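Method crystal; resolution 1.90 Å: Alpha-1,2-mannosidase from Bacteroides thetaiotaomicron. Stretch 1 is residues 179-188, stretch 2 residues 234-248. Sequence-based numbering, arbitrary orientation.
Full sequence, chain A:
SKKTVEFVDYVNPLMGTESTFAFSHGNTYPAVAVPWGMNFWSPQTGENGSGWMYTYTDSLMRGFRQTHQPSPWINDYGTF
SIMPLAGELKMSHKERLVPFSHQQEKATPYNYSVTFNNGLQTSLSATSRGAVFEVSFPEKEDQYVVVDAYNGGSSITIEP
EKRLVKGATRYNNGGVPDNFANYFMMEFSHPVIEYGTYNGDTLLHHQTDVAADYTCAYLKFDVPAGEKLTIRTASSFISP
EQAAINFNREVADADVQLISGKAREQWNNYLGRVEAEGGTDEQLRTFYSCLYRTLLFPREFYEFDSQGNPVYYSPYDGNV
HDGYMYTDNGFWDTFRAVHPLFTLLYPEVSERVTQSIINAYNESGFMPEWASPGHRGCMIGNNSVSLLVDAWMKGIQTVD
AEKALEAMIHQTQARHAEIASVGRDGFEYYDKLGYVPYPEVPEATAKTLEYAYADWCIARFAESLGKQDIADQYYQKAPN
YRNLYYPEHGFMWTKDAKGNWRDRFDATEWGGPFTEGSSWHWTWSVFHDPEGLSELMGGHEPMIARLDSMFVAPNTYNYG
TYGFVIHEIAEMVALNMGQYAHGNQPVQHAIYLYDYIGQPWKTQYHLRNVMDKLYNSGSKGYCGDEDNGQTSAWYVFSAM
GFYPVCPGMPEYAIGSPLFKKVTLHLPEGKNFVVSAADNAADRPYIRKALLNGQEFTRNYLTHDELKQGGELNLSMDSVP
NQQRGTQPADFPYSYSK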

ATOM      1  N   ASN A 179     -39.361 -30.097  12.495  1.00 10.88           N
ATOM      2  CA  ASN A 179     -39.919 -31.127  11.613  1.00 10.28           C
ATOM      3  C   ASN A 179     -39.448 -30.966  10.181  1.00 10.14           C
ATOM      4  O   ASN A 179     -40.045 -31.522   9.265  1.00  8.81           O
ATOM      5  CB  ASN A 179     -41.456 -31.113  11.647  1.00 11.19           C
ATOM      6  CG  ASN A 179     -42.047 -29.788  11.174  1.00 12.51           C
ATOM      7  OD1 ASN A 179     -41.317 -28.846  10.865  1.00 13.80           O
ATOM      8  ND2 ASN A 179     -43.373 -29.713  11.121  1.00 12.12           N
ATOM      9  N   PHE A 180     -38.380 -30.201  10.000  1.00  9.02           N
ATOM     10  CA  PHE A 180     -37.907 -29.875   8.651  1.00  9.51           C
ATOM     11  C   PHE A 180     -37.486 -31.097   7.815  1.00 10.18           C
ATOM     12  O   PHE A 180     -36.800 -31.996   8.314  1.00 10.09           O
ATOM     13  CB  PHE A 180     -36.742 -28.888   8.736  1.00  8.90           C
ATOM     14  CG  PHE A 180     -36.032 -28.698   7.438  1.00  8.41           C
ATOM     15  CD1 PHE A 180     -36.550 -27.836   6.474  1.00  7.92           C
ATOM     16  CD2 PHE A 180     -34.877 -29.401   7.165  1.00  7.99           C
ATOM     17  CE1 PHE A 180     -35.907 -27.667   5.239  1.00  8.40           C
ATOM     18  CE2 PHE A 180     -34.204 -29.226   5.935  1.00  7.94           C
ATOM     19  CZ  PHE A 180     -34.735 -28.368   4.970  1.00  9.61           C
ATOM     20  N   ALA A 181     -37.874 -31.091   6.535  1.00 10.23           N
ATOM     21  CA  ALA A 181     -37.379 -32.050   5.533  1.00  9.83           C
ATOM     22  C   ALA A 181     -37.721 -31.561   4.144  1.00 10.28           C
ATOM     23  O   ALA A 181     -38.720 -30.857   3.965  1.00 10.28           O
ATOM     24  CB  ALA A 181     -38.002 -33.430   5.723  1.00  9.32           C
ATOM     25  N   ASN A 182     -36.896 -31.953   3.168  1.00  9.09           N
ATOM     26  CA  ASN A 182     -37.266 -31.837   1.777  1.00  9.03           C
ATOM     27  C   ASN A 182     -37.587 -33.250   1.253  1.00  9.03           C
ATOM     28  O   ASN A 182     -36.768 -34.168   1.379  1.00  8.48           O
ATOM     29  CB  ASN A 182     -36.148 -31.136   0.973  1.00  8.50           C
ATOM     30  CG  ASN A 182     -36.489 -30.988  -0.491  1.00  9.30           C
ATOM     31  OD1 ASN A 182     -37.190 -30.041  -0.912  1.00 11.26           O
ATOM     32  ND2 ASN A 182     -35.988 -31.908  -1.288  1.00  4.36           N
ATOM     33  N   TYR A 183     -38.804 -33.425   0.735  1.00  8.51           N
ATOM     34  CA  TYR A 183     -39.280 -34.737   0.283  1.00  9.04           C
ATOM     35  C   TYR A 183     -39.120 -34.777  -1.219  1.00  9.28           C
ATOM     36  O   TYR A 183     -39.673 -33.928  -1.921  1.00  9.32           O
ATOM     37  CB  TYR A 183     -40.753 -34.903   0.664  1.00  9.20           C
ATOM     38  CG  TYR A 183     -40.996 -34.709   2.144  1.00  9.45           C
ATOM     39  CD1 TYR A 183     -40.768 -35.745   3.045  1.00 10.94           C
ATOM     40  CD2 TYR A 183     -41.406 -33.479   2.651  1.00 10.79           C
ATOM     41  CE1 TYR A 183     -40.980 -35.572   4.424  1.00 11.67           C
ATOM     42  CE2 TYR A 183     -41.623 -33.296   4.030  1.00 11.34           C
ATOM     43  CZ  TYR A 183     -41.403 -34.346   4.896  1.00 12.55           C
ATOM     44  OH  TYR A 183     -41.592 -34.174   6.243  1.00 13.01           O
ATOM     45  N   PHE A 184     -38.353 -35.737  -1.728  1.00  9.03           N
ATOM     46  CA  PHE A 184     -38.074 -35.753  -3.160  1.00  9.16           C
ATOM     47  C   PHE A 184     -38.537 -37.049  -3.827  1.00  9.80           C
ATOM     48  O   PHE A 184     -38.760 -38.069  -3.163  1.00  8.74           O
ATOM     49  CB  PHE A 184     -36.588 -35.481  -3.435  1.00  8.71           C
ATOM     50  CG  PHE A 184     -35.651 -36.520  -2.856  1.00  9.43           C
ATOM     51  CD1 PHE A 184     -35.388 -37.706  -3.544  1.00 11.30           C
ATOM     52  CD2 PHE A 184     -35.012 -36.300  -1.645  1.00 10.86           C
ATOM     53  CE1 PHE A 184     -34.511 -38.659  -3.014  1.00 11.69           C
ATOM     54  CE2 PHE A 184     -34.136 -37.248  -1.096  1.00  9.57           C
ATOM     55  CZ  PHE A 184     -33.881 -38.428  -1.778  1.00  9.03           C
ATOM     56  N   MET A 185     -38.724 -36.991  -5.145  1.00 10.30           N
ATOM     57  CA  MET A 185     -39.031 -38.196  -5.906  1.00 11.37           C
ATOM     58  C   MET A 185     -38.468 -38.056  -7.296  1.00 11.10           C
ATOM     59  O   MET A 185     -38.321 -36.939  -7.823  1.00 10.56           O
ATOM     60  CB  MET A 185     -40.539 -38.503  -5.971  1.00 12.29           C
ATOM     61  CG  MET A 185     -41.370 -37.581  -6.840  1.00 14.93           C
ATOM     62  SD  MET A 185     -43.007 -38.264  -7.276  1.00 19.25           S
ATOM     63  CE  MET A 185     -42.629 -39.452  -8.551  1.00 20.50           C
ATOM     64  N   MET A 186     -38.152 -39.196  -7.887  1.00 10.49           N
ATOM     65  CA  MET A 186     -37.629 -39.193  -9.239  1.00 10.47           C
ATOM     66  C   MET A 186     -38.036 -40.450  -9.988  1.00 10.13           C
ATOM     67  O   MET A 186     -38.353 -41.484  -9.393  1.00  9.88           O
ATOM     68  CB  MET A 186     -36.112 -39.036  -9.224  1.00 10.54           C
ATOM     69  CG  MET A 186     -35.380 -40.190  -8.633  1.00 11.35           C
ATOM     70  SD  MET A 186     -33.616 -39.841  -8.488  1.00 16.84           S
ATOM     71  CE  MET A 186     -33.636 -38.850  -7.000  1.00 12.08           C
ATOM     72  N   GLU A 187     -38.040 -40.348 -11.303  1.00  9.35           N
ATOM     73  CA  GLU A 187     -38.475 -41.450 -12.122  1.00  9.50           C
ATOM     74  C   GLU A 187     -37.445 -41.625 -13.217  1.00  9.55           C
ATOM     75  O   GLU A 187     -36.898 -40.633 -13.688  1.00  8.87           O
ATOM     76  CB  GLU A 187     -39.833 -41.108 -12.726  1.00 10.36           C
ATOM     77  CG  GLU A 187     -40.387 -42.194 -13.638  1.00 11.52           C
ATOM     78  CD  GLU A 187     -41.599 -41.723 -14.410  1.00 14.92           C
ATOM     79  OE1 GLU A 187     -41.530 -40.670 -15.073  1.00 17.33           O
ATOM     80  OE2 GLU A 187     -42.626 -42.404 -14.347  1.00 16.89           O
ATOM     81  N   PHE A 188     -37.159 -42.877 -13.587  1.00  8.75           N
ATOM     82  CA  PHE A 188     -36.186 -43.181 -14.633  1.00  8.88           C
ATOM     83  C   PHE A 188     -36.929 -43.771 -15.830  1.00  8.90           C
ATOM     84  O   PHE A 188     -37.907 -44.523 -15.671  1.00  8.39           O
ATOM     85  CB  PHE A 188     -35.115 -44.155 -14.109  1.00  8.77           C
ATOM     86  CG  PHE A 188     -34.318 -43.603 -12.943  1.00 10.06           C
ATOM     87  CD1 PHE A 188     -33.098 -42.980 -13.154  1.00  9.11           C
ATOM     88  CD2 PHE A 188     -34.813 -43.660 -11.653  1.00 10.97           C
ATOM     89  CE1 PHE A 188     -32.368 -42.446 -12.090  1.00  9.12           C
ATOM     90  CE2 PHE A 188     -34.090 -43.128 -10.580  1.00 11.87           C
ATOM     91  CZ  PHE A 188     -32.866 -42.527 -10.799  1.00 11.07           C
ATOM     92  N   ALA A 234     -38.722 -34.055  -8.750  1.00  8.18           N
ATOM     93  CA  ALA A 234     -39.266 -32.860  -8.117  1.00  8.49           C
ATOM     94  C   ALA A 234     -39.239 -33.074  -6.616  1.00  8.72           C
ATOM     95  O   ALA A 234     -39.088 -34.206  -6.142  1.00  8.61           O
ATOM     96  CB  ALA A 234     -40.700 -32.568  -8.591  1.00  8.81           C
ATOM     97  N   SER A 235     -39.358 -31.987  -5.868  1.00  8.65           N
ATOM     98  CA  SER A 235     -39.347 -32.077  -4.415  1.00  9.03           C
ATOM     99  C   SER A 235     -40.369 -31.123  -3.822  1.00  8.65           C
ATOM    100  O   SER A 235     -40.921 -30.249  -4.517  1.00  8.87           O
ATOM    101  CB  SER A 235     -37.945 -31.771  -3.850  1.00  8.46           C
ATOM    102  OG  SER A 235     -37.672 -30.371  -3.899  1.00  9.66           O
ATOM    103  N   SER A 236     -40.609 -31.283  -2.530  1.00  8.20           N
ATOM    104  CA  SER A 236     -41.549 -30.432  -1.804  1.00  7.83           C
ATOM    105  C   SER A 236     -41.035 -30.256  -0.378  1.00  8.14           C
ATOM    106  O   SER A 236     -40.382 -31.154   0.160  1.00  7.93           O
ATOM    107  CB  SER A 236     -42.944 -31.087  -1.762  1.00  7.07           C
ATOM    108  OG  SER A 236     -43.838 -30.322  -0.969  1.00  7.58           O
ATOM    109  N   PHE A 237     -41.346 -29.121   0.239  1.00  7.77           N
ATOM    110  CA  PHE A 237     -41.069 -28.948   1.665  1.00  7.80           C
ATOM    111  C   PHE A 237     -42.283 -29.305   2.519  1.00  8.13           C
ATOM    112  O   PHE A 237     -42.201 -29.309   3.743  1.00  8.51           O
ATOM    113  CB  PHE A 237     -40.614 -27.504   1.959  1.00  7.42           C
ATOM    114  CG  PHE A 237     -39.239 -27.206   1.451  1.00  7.93           C
ATOM    115  CD1 PHE A 237     -38.117 -27.637   2.158  1.00  9.06           C
ATOM    116  CD2 PHE A 237     -39.061 -26.537   0.247  1.00  8.60           C
ATOM    117  CE1 PHE A 237     -36.825 -27.383   1.684  1.00  8.14           C
ATOM    118  CE2 PHE A 237     -37.788 -26.291  -0.238  1.00  7.92           C
ATOM    119  CZ  PHE A 237     -36.663 -26.720   0.494  1.00  7.61           C
ATOM    120  N   ILE A 238     -43.396 -29.625   1.875  1.00  7.70           N
ATOM    121  CA  ILE A 238     -44.646 -29.895   2.597  1.00  8.25           C
ATOM    122  C   ILE A 238     -44.821 -31.368   2.941  1.00  8.74           C
ATOM    123  O   ILE A 238     -45.049 -31.700   4.107  1.00  8.17           O
ATOM    124  CB  ILE A 238     -45.880 -29.336   1.824  1.00  8.55           C
ATOM    125  CG1 ILE A 238     -45.837 -27.810   1.858  1.00  9.19           C
ATOM    126  CG2 ILE A 238     -47.229 -29.856   2.423  1.00  6.95           C
ATOM    127  CD1 ILE A 238     -46.744 -27.136   0.824  1.00  9.51           C
ATOM    128  N   SER A 239     -44.699 -32.246   1.944  1.00  9.31           N
ATOM    129  CA  SER A 239     -44.931 -33.676   2.146  1.00 10.22           C
ATOM    130  C   SER A 239     -44.571 -34.478   0.896  1.00 10.84           C
ATOM    131  O   SER A 239     -44.456 -33.915  -0.196  1.00 11.19           O
ATOM    132  CB  SER A 239     -46.419 -33.891   2.416  1.00 10.32           C
ATOM    133  OG  SER A 239     -47.136 -33.731   1.191  1.00  9.45           O
ATOM    134  N   PRO A 240     -44.425 -35.807   1.037  1.00 11.35           N
ATOM    135  CA  PRO A 240     -44.213 -36.636  -0.148  1.00 11.46           C
ATOM    136  C   PRO A 240     -45.366 -36.543  -1.145  1.00 11.68           C
ATOM    137  O   PRO A 240     -45.134 -36.542  -2.354  1.00 11.11           O
ATOM    138  CB  PRO A 240     -44.091 -38.054   0.433  1.00 11.62           C
ATOM    139  CG  PRO A 240     -43.520 -37.822   1.797  1.00 11.18           C
ATOM    140  CD  PRO A 240     -44.250 -36.585   2.280  1.00 11.84           C
ATOM    141  N   GLU A 241     -46.597 -36.447  -0.642  1.00 11.82           N
ATOM    142  CA  GLU A 241     -47.757 -36.234  -1.512  1.00 12.23           C
ATOM    143  C   GLU A 241     -47.643 -34.935  -2.325  1.00 11.11           C
ATOM    144  O   GLU A 241     -47.958 -34.906  -3.513  1.00 11.47           O
ATOM    145  CB  GLU A 241     -49.051 -36.237  -0.680  1.00 13.01           C
ATOM    146  CG  GLU A 241     -49.366 -37.603  -0.049  1.00 16.94           C
ATOM    147  CD  GLU A 241     -48.356 -38.037   1.039  1.00 21.43           C
ATOM    148  OE1 GLU A 241     -47.780 -37.169   1.755  1.00 18.04           O
ATOM    149  OE2 GLU A 241     -48.156 -39.271   1.185  1.00 24.15           O
ATOM    150  N   GLN A 242     -47.199 -33.855  -1.699  1.00 10.11           N
ATOM    151  CA  GLN A 242     -47.062 -32.599  -2.430  1.00  9.66           C
ATOM    152  C   GLN A 242     -45.908 -32.698  -3.426  1.00  9.38           C
ATOM    153  O   GLN A 242     -45.956 -32.094  -4.493  1.00  9.51           O
ATOM    154  CB  GLN A 242     -46.845 -31.418  -1.477  1.00  9.44           C
ATOM    155  CG  GLN A 242     -46.746 -30.065  -2.187  1.00  9.87           C
ATOM    156  CD  GLN A 242     -48.021 -29.682  -2.942  1.00 11.34           C
ATOM    157  OE1 GLN A 242     -49.134 -29.797  -2.411  1.00 10.19           O
ATOM    158  NE2 GLN A 242     -47.860 -29.198  -4.174  1.00 10.50           N
ATOM    159  N   ALA A 243     -44.868 -33.447  -3.081  1.00  8.87           N
ATOM    160  CA  ALA A 243     -43.762 -33.637  -4.037  1.00  9.93           C
ATOM    161  C   ALA A 243     -44.284 -34.324  -5.304  1.00  9.64           C
ATOM    162  O   ALA A 243     -43.852 -34.013  -6.421  1.00 10.75           O
ATOM    163  CB  ALA A 243     -42.618 -34.438  -3.410  1.00  9.52           C
ATOM    164  N   ALA A 244     -45.236 -35.240  -5.138  1.00 10.29           N
ATOM    165  CA  ALA A 244     -45.782 -35.957  -6.294  1.00  9.80           C
ATOM    166  C   ALA A 244     -46.673 -35.039  -7.127  1.00  9.88           C
ATOM    167  O   ALA A 244     -46.683 -35.112  -8.352  1.00  9.86           O
ATOM    168  CB  ALA A 244     -46.538 -37.208  -5.849  1.00  9.80           C
ATOM    169  N   ILE A 245     -47.421 -34.165  -6.464  1.00  9.71           N
ATOM    170  CA  ILE A 245     -48.204 -33.151  -7.182  1.00  9.53           C
ATOM    171  C   ILE A 245     -47.284 -32.238  -8.015  1.00  9.38           C
ATOM    172  O   ILE A 245     -47.548 -31.979  -9.205  1.00  8.78           O
ATOM    173  CB  ILE A 245     -49.036 -32.303  -6.181  1.00  9.31           C
ATOM    174  CG1 ILE A 245     -50.142 -33.163  -5.563  1.00 10.98           C
ATOM    175  CG2 ILE A 245     -49.626 -31.066  -6.861  1.00 10.36           C
ATOM    176  CD1 ILE A 245     -50.777 -32.563  -4.302  1.00 13.20           C
ATOM    177  N   ASN A 246     -46.212 -31.750  -7.389  1.00  8.81           N
ATOM    178  CA  ASN A 246     -45.218 -30.925  -8.081  1.00  9.57           C
ATOM    179  C   ASN A 246     -44.641 -31.667  -9.277  1.00  9.52           C
ATOM    180  O   ASN A 246     -44.533 -31.102 -10.357  1.00  9.72           O
ATOM    181  CB  ASN A 246     -44.068 -30.513  -7.146  1.00  8.97           C
ATOM    182  CG  ASN A 246     -44.535 -29.604  -6.018  1.00  9.12           C
ATOM    183  OD1 ASN A 246     -45.641 -29.073  -6.070  1.00 10.08           O
ATOM    184  ND2 ASN A 246     -43.689 -29.410  -5.007  1.00  7.41           N
ATOM    185  N   PHE A 247     -44.275 -32.933  -9.067  1.00 10.33           N
ATOM    186  CA  PHE A 247     -43.735 -33.783 -10.143  1.00 10.08           C
ATOM    187  C   PHE A 247     -44.727 -33.884 -11.300  1.00 10.70           C
ATOM    188  O   PHE A 247     -44.372 -33.700 -12.474  1.00 10.02           O
ATOM    189  CB  PHE A 247     -43.441 -35.186  -9.593  1.00  9.95           C
ATOM    190  CG  PHE A 247     -42.910 -36.171 -10.626  1.00  9.81           C
ATOM    191  CD1 PHE A 247     -41.534 -36.430 -10.731  1.00  8.60           C
ATOM    192  CD2 PHE A 247     -43.783 -36.862 -11.456  1.00 10.78           C
ATOM    193  CE1 PHE A 247     -41.043 -37.345 -11.661  1.00  8.38           C
ATOM    194  CE2 PHE A 247     -43.300 -37.773 -12.395  1.00  9.55           C
ATOM    195  CZ  PHE A 247     -41.927 -38.020 -12.491  1.00  8.79           C
ATOM    196  N   ASN A 248     -45.978 -34.175 -10.966  1.00 10.99           N
ATOM    197  CA  ASN A 248     -46.992 -34.396 -12.004  1.00 11.64           C
ATOM    198  C   ASN A 248     -47.345 -33.131 -12.760  1.00 11.68           C
ATOM    199  O   ASN A 248     -47.596 -33.160 -13.975  1.00 11.54           O
ATOM    200  CB  ASN A 248     -48.227 -35.066 -11.406  1.00 12.20           C
ATOM    201  CG  ASN A 248     -47.996 -36.534 -11.142  1.00 15.21           C
ATOM    202  OD1 ASN A 248     -47.423 -37.240 -11.978  1.00 19.35           O
ATOM    203  ND2 ASN A 248     -48.443 -37.013  -9.981  1.00 19.53           N
TER
HETATM  204  O   HOH W   1     -40.355 -29.485   5.666  1.00 11.86           O

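The two stretches meet first as neighbouring strands of a sheet. Strand 182-188 and strand 234-236 run antiparallel, at 158°, and four backbone hydrogen bonds join them in two reciprocal pairs. Y183 N donates to S236 O (2.8 Å) and S236 N to Y183 O (2.9 Å); two residues along, M185 N donates to A234 O (3.0 Å) and A234 N to M185 O (3.1 Å). Between these pairs F184 and S235 face each other without hydrogen bonds, their CA atoms only 4.1 Å apart, and the carbonyls there also receive CA-H...O contacts, the shorter from S235 CA to Y183 O at 3.1 Å.

The alternation of the strands places Y183 and M185 on the same face as A234 and S236, and it is on this face that helix 240-248 packs, crossing strand 182-188 at 46°. The contacts here are largely apolar. P240 CD lies over one face of the Y183 ring, 3.9 Å from its centroid in a CH-pi contact, while A243 CB approaches the strand backbone at Y183 O (3.3 Å). Farther along, the end of the M185 side chain comes close to the helix: its SD lies 4.0 Å from A244 CB and 3.9 Å from F247 CB, and its CE sits almost squarely over the F247 ring, 3.8 Å from the centroid and 9° off the normal. E187 OE1 reaches the edge of the same ring, 3.7 Å from F247 CZ.

Aromatic and polar contacts at and beyond the start of strand 182-188 extend the interface. F180 CE1 meets F237 CE1 at 3.7 Å, and N182 OD1 lies over one face of the F237 ring, 3.6 Å from F237 CZ. The same N182 OD1 is 3.0 Å from S235 OG. A water links the two backbones, accepting from A181 N (3.1 Å from its oxygen) and donating to F237 O (2.7 Å from its oxygen).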